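Local coordinates for sugar ABC transporter, sugar-binding protein (Streptococcus pneumoniae, PDB 2HQ0), which probably captures a sugar, most likely raffinose or a related oligosaccharide, outside the cell and delivers it to an ABC transporter for import, at residues Y185-Q190 with Q351-E356. Numbering follows the deposited sequence.
Sequences YLRYSQ and QYWTSE
Arg-187 reaches across to the backbone of Tyr-352, where its NE donates a hydrogen bond to the carbonyl O at 2.9 Å. The bond is bent at the hydrogen (135°), although the donor sits almost straight out from the C=O. A water accepts from Arg-187 NH2 at 2.9 Å and donates to the same Tyr-352 O at 3.3 Å, so one carbonyl receives both a direct and a bridged bond. The arginine chain leaves with CG anti to the backbone N (chi1 163°) and bends at chi2, which carries CD toward the indole of Trp-353 and NE to the carbonyl. Arg-187 CB lies 4.2 Å from Trp-353 NE1, the two side chains running past each other in opposite directions. Tyr-188 flanks the guanidinium, its CE1 3.9 Å above the guanidinium plane and over its centre, and extends its OH to Tyr-352, 3.3 Å from CB, a van der Waals contact. Deeper in, Leu-186 CD1 touches Trp-353 CZ2 at 4.4 Å. In this two-lobed fold of the periplasmic binding protein class, the contact joins helix 179-186 and the residues that follow it to the loop between strand 345-347 and helix 357-369. Asn-183, one turn before Arg-187, takes the indole N-H of Trp-353 through OD1, while Phe-382 and Phe-383 of helix 372-383 meet the indole edge-to-face. After Tyr-188 the chain turns, Ser-189 OG donating to Tyr-185 O at 2.7 Å, and Lys-387 NZ hydrogen-bonds to Ser-189 OG and to the carbonyls of Leu-186 and Gln-190.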
ATOM      1  N   TYR A 185     -19.716   4.326  -5.796  1.00 20.92           N
ATOM      2  CA  TYR A 185     -19.825   5.414  -6.693  1.00 20.16           C
ATOM      3  C   TYR A 185     -19.108   5.176  -7.970  1.00 20.61           C
ATOM      4  O   TYR A 185     -19.674   5.551  -9.004  1.00 21.77           O
ATOM      5  CB  TYR A 185     -19.251   6.717  -6.035  1.00 21.62           C
ATOM      6  CG  TYR A 185     -19.361   7.921  -6.883  1.00 20.73           C
ATOM      7  CD1 TYR A 185     -20.552   8.613  -7.056  1.00 25.07           C
ATOM      8  CD2 TYR A 185     -18.231   8.414  -7.522  1.00 21.14           C
ATOM      9  CE1 TYR A 185     -20.658   9.735  -7.830  1.00 23.63           C
ATOM     10  CE2 TYR A 185     -18.353   9.475  -8.367  1.00 21.37           C
ATOM     11  CZ  TYR A 185     -19.538  10.130  -8.562  1.00 23.43           C
ATOM     12  OH  TYR A 185     -19.610  11.206  -9.385  1.00 25.99           O
ATOM     13  N   LEU A 186     -17.905   4.592  -7.948  1.00 21.74           N
ATOM     14  CA  LEU A 186     -17.099   4.502  -9.161  1.00 21.24           C
ATOM     15  C   LEU A 186     -17.404   3.226  -9.953  1.00 22.04           C
ATOM     16  O   LEU A 186     -17.661   3.257 -11.159  1.00 23.48           O
ATOM     17  CB  LEU A 186     -15.616   4.482  -8.753  1.00 21.53           C
ATOM     18  CG  LEU A 186     -15.041   5.762  -8.140  1.00 22.16           C
ATOM     19  CD1 LEU A 186     -13.631   5.497  -7.552  1.00 21.81           C
ATOM     20  CD2 LEU A 186     -15.175   6.926  -9.173  1.00 23.18           C
ATOM     21  N   ARG A 187     -17.297   2.083  -9.256  1.00 21.46           N
ATOM     22  CA  ARG A 187     -17.202   0.755  -9.841  1.00 21.44           C
ATOM     23  C   ARG A 187     -18.554   0.033  -9.983  1.00 21.73           C
ATOM     24  O   ARG A 187     -18.747  -0.727 -10.932  1.00 23.11           O
ATOM     25  CB  ARG A 187     -16.190  -0.103  -9.111  1.00 22.34           C
ATOM     26  CG  ARG A 187     -16.200  -1.610  -9.303  1.00 24.71           C
ATOM     27  CD  ARG A 187     -15.712  -1.973 -10.637  1.00 27.46           C
ATOM     28  NE  ARG A 187     -15.828  -3.431 -10.785  1.00 25.34           N
ATOM     29  CZ  ARG A 187     -16.935  -4.085 -11.150  1.00 26.79           C
ATOM     30  NH1 ARG A 187     -18.013  -3.441 -11.464  1.00 29.16           N
ATOM     31  NH2 ARG A 187     -16.949  -5.410 -11.226  1.00 31.08           N
ATOM     32  N   TYR A 188     -19.377   0.145  -8.960  1.00 22.37           N
ATOM     33  CA  TYR A 188     -20.626  -0.657  -8.934  1.00 22.57           C
ATOM     34  C   TYR A 188     -21.887   0.187  -9.269  1.00 24.43           C
ATOM     35  O   TYR A 188     -23.021  -0.371  -9.256  1.00 26.68           O
ATOM     36  CB  TYR A 188     -20.769  -1.315  -7.596  1.00 21.65           C
ATOM     37  CG  TYR A 188     -19.711  -2.384  -7.292  1.00 22.75           C
ATOM     38  CD1 TYR A 188     -19.796  -3.631  -7.866  1.00 25.54           C
ATOM     39  CD2 TYR A 188     -18.577  -2.120  -6.539  1.00 22.25           C
ATOM     40  CE1 TYR A 188     -18.867  -4.554  -7.699  1.00 23.23           C
ATOM     41  CE2 TYR A 188     -17.626  -3.116  -6.304  1.00 23.04           C
ATOM     42  CZ  TYR A 188     -17.798  -4.309  -6.884  1.00 22.56           C
ATOM     43  OH  TYR A 188     -16.844  -5.283  -6.583  1.00 25.29           O
ATOM     44  N   SER A 189     -21.748   1.493  -9.630  1.00 21.94           N
ATOM     45  CA  SER A 189     -22.733   2.303 -10.205  1.00 22.48           C
ATOM     46  C   SER A 189     -23.004   1.849 -11.597  1.00 24.15           C
ATOM     47  O   SER A 189     -22.363   1.002 -12.159  1.00 25.13           O
ATOM     48  CB  SER A 189     -22.254   3.745 -10.171  1.00 22.49           C
ATOM     49  OG  SER A 189     -20.954   3.863 -10.686  1.00 23.90           O
ATOM     50  N   GLN A 190     -24.041   2.435 -12.150  1.00 25.10           N
ATOM     51  CA  GLN A 190     -24.443   2.183 -13.526  1.00 25.73           C
ATOM     52  C   GLN A 190     -23.454   2.739 -14.571  1.00 26.52           C
ATOM     53  O   GLN A 190     -22.660   3.634 -14.244  1.00 24.70           O
ATOM     54  CB  GLN A 190     -25.882   2.639 -13.799  1.00 26.33           C
ATOM     55  CG  GLN A 190     -26.932   1.817 -12.979  1.00 28.59           C
ATOM     56  CD  GLN A 190     -26.899   0.384 -13.357  1.00 30.49           C
ATOM     57  OE1 GLN A 190     -26.436  -0.455 -12.535  1.00 33.01           O
ATOM     58  NE2 GLN A 190     -27.261   0.092 -14.611  1.00 30.85           N
ATOM     59  N   GLN A 351      -8.753  -3.787  -5.598  1.00 21.12           N
ATOM     60  CA  GLN A 351      -9.177  -5.113  -5.272  1.00 19.47           C
ATOM     61  C   GLN A 351     -10.359  -5.560  -6.128  1.00 20.88           C
ATOM     62  O   GLN A 351     -10.544  -6.774  -6.351  1.00 22.48           O
ATOM     63  CB  GLN A 351      -9.470  -5.194  -3.775  1.00 20.71           C
ATOM     64  CG  GLN A 351      -9.859  -6.576  -3.257  1.00 23.10           C
ATOM     65  CD  GLN A 351     -10.117  -6.607  -1.775  1.00 22.99           C
ATOM     66  OE1 GLN A 351     -10.517  -5.571  -1.190  1.00 23.49           O
ATOM     67  NE2 GLN A 351      -9.787  -7.758  -1.142  1.00 25.13           N
ATOM     68  N   TYR A 352     -11.212  -4.594  -6.407  1.00 21.34           N
ATOM     69  CA  TYR A 352     -12.458  -4.882  -7.091  1.00 21.41           C
ATOM     70  C   TYR A 352     -12.491  -4.218  -8.472  1.00 21.77           C
ATOM     71  O   TYR A 352     -13.536  -4.026  -9.060  1.00 24.24           O
ATOM     72  CB  TYR A 352     -13.647  -4.457  -6.261  1.00 20.93           C
ATOM     73  CG  TYR A 352     -13.770  -5.260  -5.002  1.00 23.27           C
ATOM     74  CD1 TYR A 352     -14.123  -6.590  -5.031  1.00 24.70           C
ATOM     75  CD2 TYR A 352     -13.408  -4.727  -3.773  1.00 24.29           C
ATOM     76  CE1 TYR A 352     -14.143  -7.338  -3.905  1.00 27.62           C
ATOM     77  CE2 TYR A 352     -13.424  -5.485  -2.659  1.00 24.99           C
ATOM     78  CZ  TYR A 352     -13.840  -6.795  -2.732  1.00 23.93           C
ATOM     79  OH  TYR A 352     -13.929  -7.589  -1.600  1.00 29.36           O
ATOM     80  N   TRP A 353     -11.303  -3.887  -9.035  1.00 20.02           N
ATOM     81  CA  TRP A 353     -11.198  -3.371 -10.422  1.00 20.80           C
ATOM     82  C   TRP A 353     -10.507  -4.402 -11.298  1.00 20.96           C
ATOM     83  O   TRP A 353      -9.751  -5.221 -10.799  1.00 23.28           O
ATOM     84  CB  TRP A 353     -10.390  -2.096 -10.471  1.00 20.99           C
ATOM     85  CG  TRP A 353     -10.857  -0.958  -9.644  1.00 20.53           C
ATOM     86  CD1 TRP A 353     -12.042  -0.877  -8.929  1.00 21.39           C
ATOM     87  CD2 TRP A 353     -10.177   0.279  -9.412  1.00 21.84           C
ATOM     88  NE1 TRP A 353     -12.137   0.346  -8.288  1.00 20.96           N
ATOM     89  CE2 TRP A 353     -10.993   1.064  -8.582  1.00 19.93           C
ATOM     90  CE3 TRP A 353      -8.933   0.811  -9.846  1.00 20.13           C
ATOM     91  CZ2 TRP A 353     -10.622   2.325  -8.153  1.00 20.15           C
ATOM     92  CZ3 TRP A 353      -8.559   2.020  -9.396  1.00 19.73           C
ATOM     93  CH2 TRP A 353      -9.396   2.793  -8.581  1.00 20.30           C
ATOM     94  N   THR A 354     -10.629  -4.251 -12.615  1.00 21.13           N
ATOM     95  CA  THR A 354      -9.933  -5.202 -13.511  1.00 22.24           C
ATOM     96  C   THR A 354      -8.583  -4.695 -14.008  1.00 21.34           C
ATOM     97  O   THR A 354      -7.819  -5.477 -14.603  1.00 24.34           O
ATOM     98  CB  THR A 354     -10.831  -5.477 -14.737  1.00 23.92           C
ATOM     99  OG1 THR A 354     -11.178  -4.260 -15.416  1.00 24.86           O
ATOM    100  CG2 THR A 354     -12.083  -6.240 -14.332  1.00 25.50           C
ATOM    101  N   SER A 355      -8.234  -3.455 -13.663  1.00 22.02           N
ATOM    102  CA  SER A 355      -6.905  -2.911 -13.884  1.00 21.85           C
ATOM    103  C   SER A 355      -6.801  -1.659 -13.032  1.00 21.83           C
ATOM    104  O   SER A 355      -7.731  -1.309 -12.301  1.00 21.22           O
ATOM    105  CB  SER A 355      -6.679  -2.624 -15.349  1.00 24.13           C
ATOM    106  OG  SER A 355      -7.331  -1.519 -15.754  1.00 24.18           O
ATOM    107  N   GLU A 356      -5.659  -0.971 -13.093  1.00 20.83           N
ATOM    108  CA  GLU A 356      -5.495   0.255 -12.367  1.00 20.16           C
ATOM    109  C   GLU A 356      -4.729   1.373 -13.038  1.00 19.93           C
ATOM    110  O   GLU A 356      -4.906   2.530 -12.684  1.00 21.18           O
ATOM    111  CB  GLU A 356      -4.816   0.012 -10.964  1.00 21.69           C
ATOM    112  CG  GLU A 356      -3.481  -0.459 -10.901  1.00 21.80           C
ATOM    113  CD  GLU A 356      -2.914  -0.570  -9.497  1.00 21.13           C
ATOM    114  OE1 GLU A 356      -2.718   0.483  -8.849  1.00 27.54           O
ATOM    115  OE2 GLU A 356      -2.695  -1.753  -9.099  1.00 26.98           O
TER
HETATM  116  O   HOH W   1     -14.360  -6.662 -10.858  1.00 39.89           O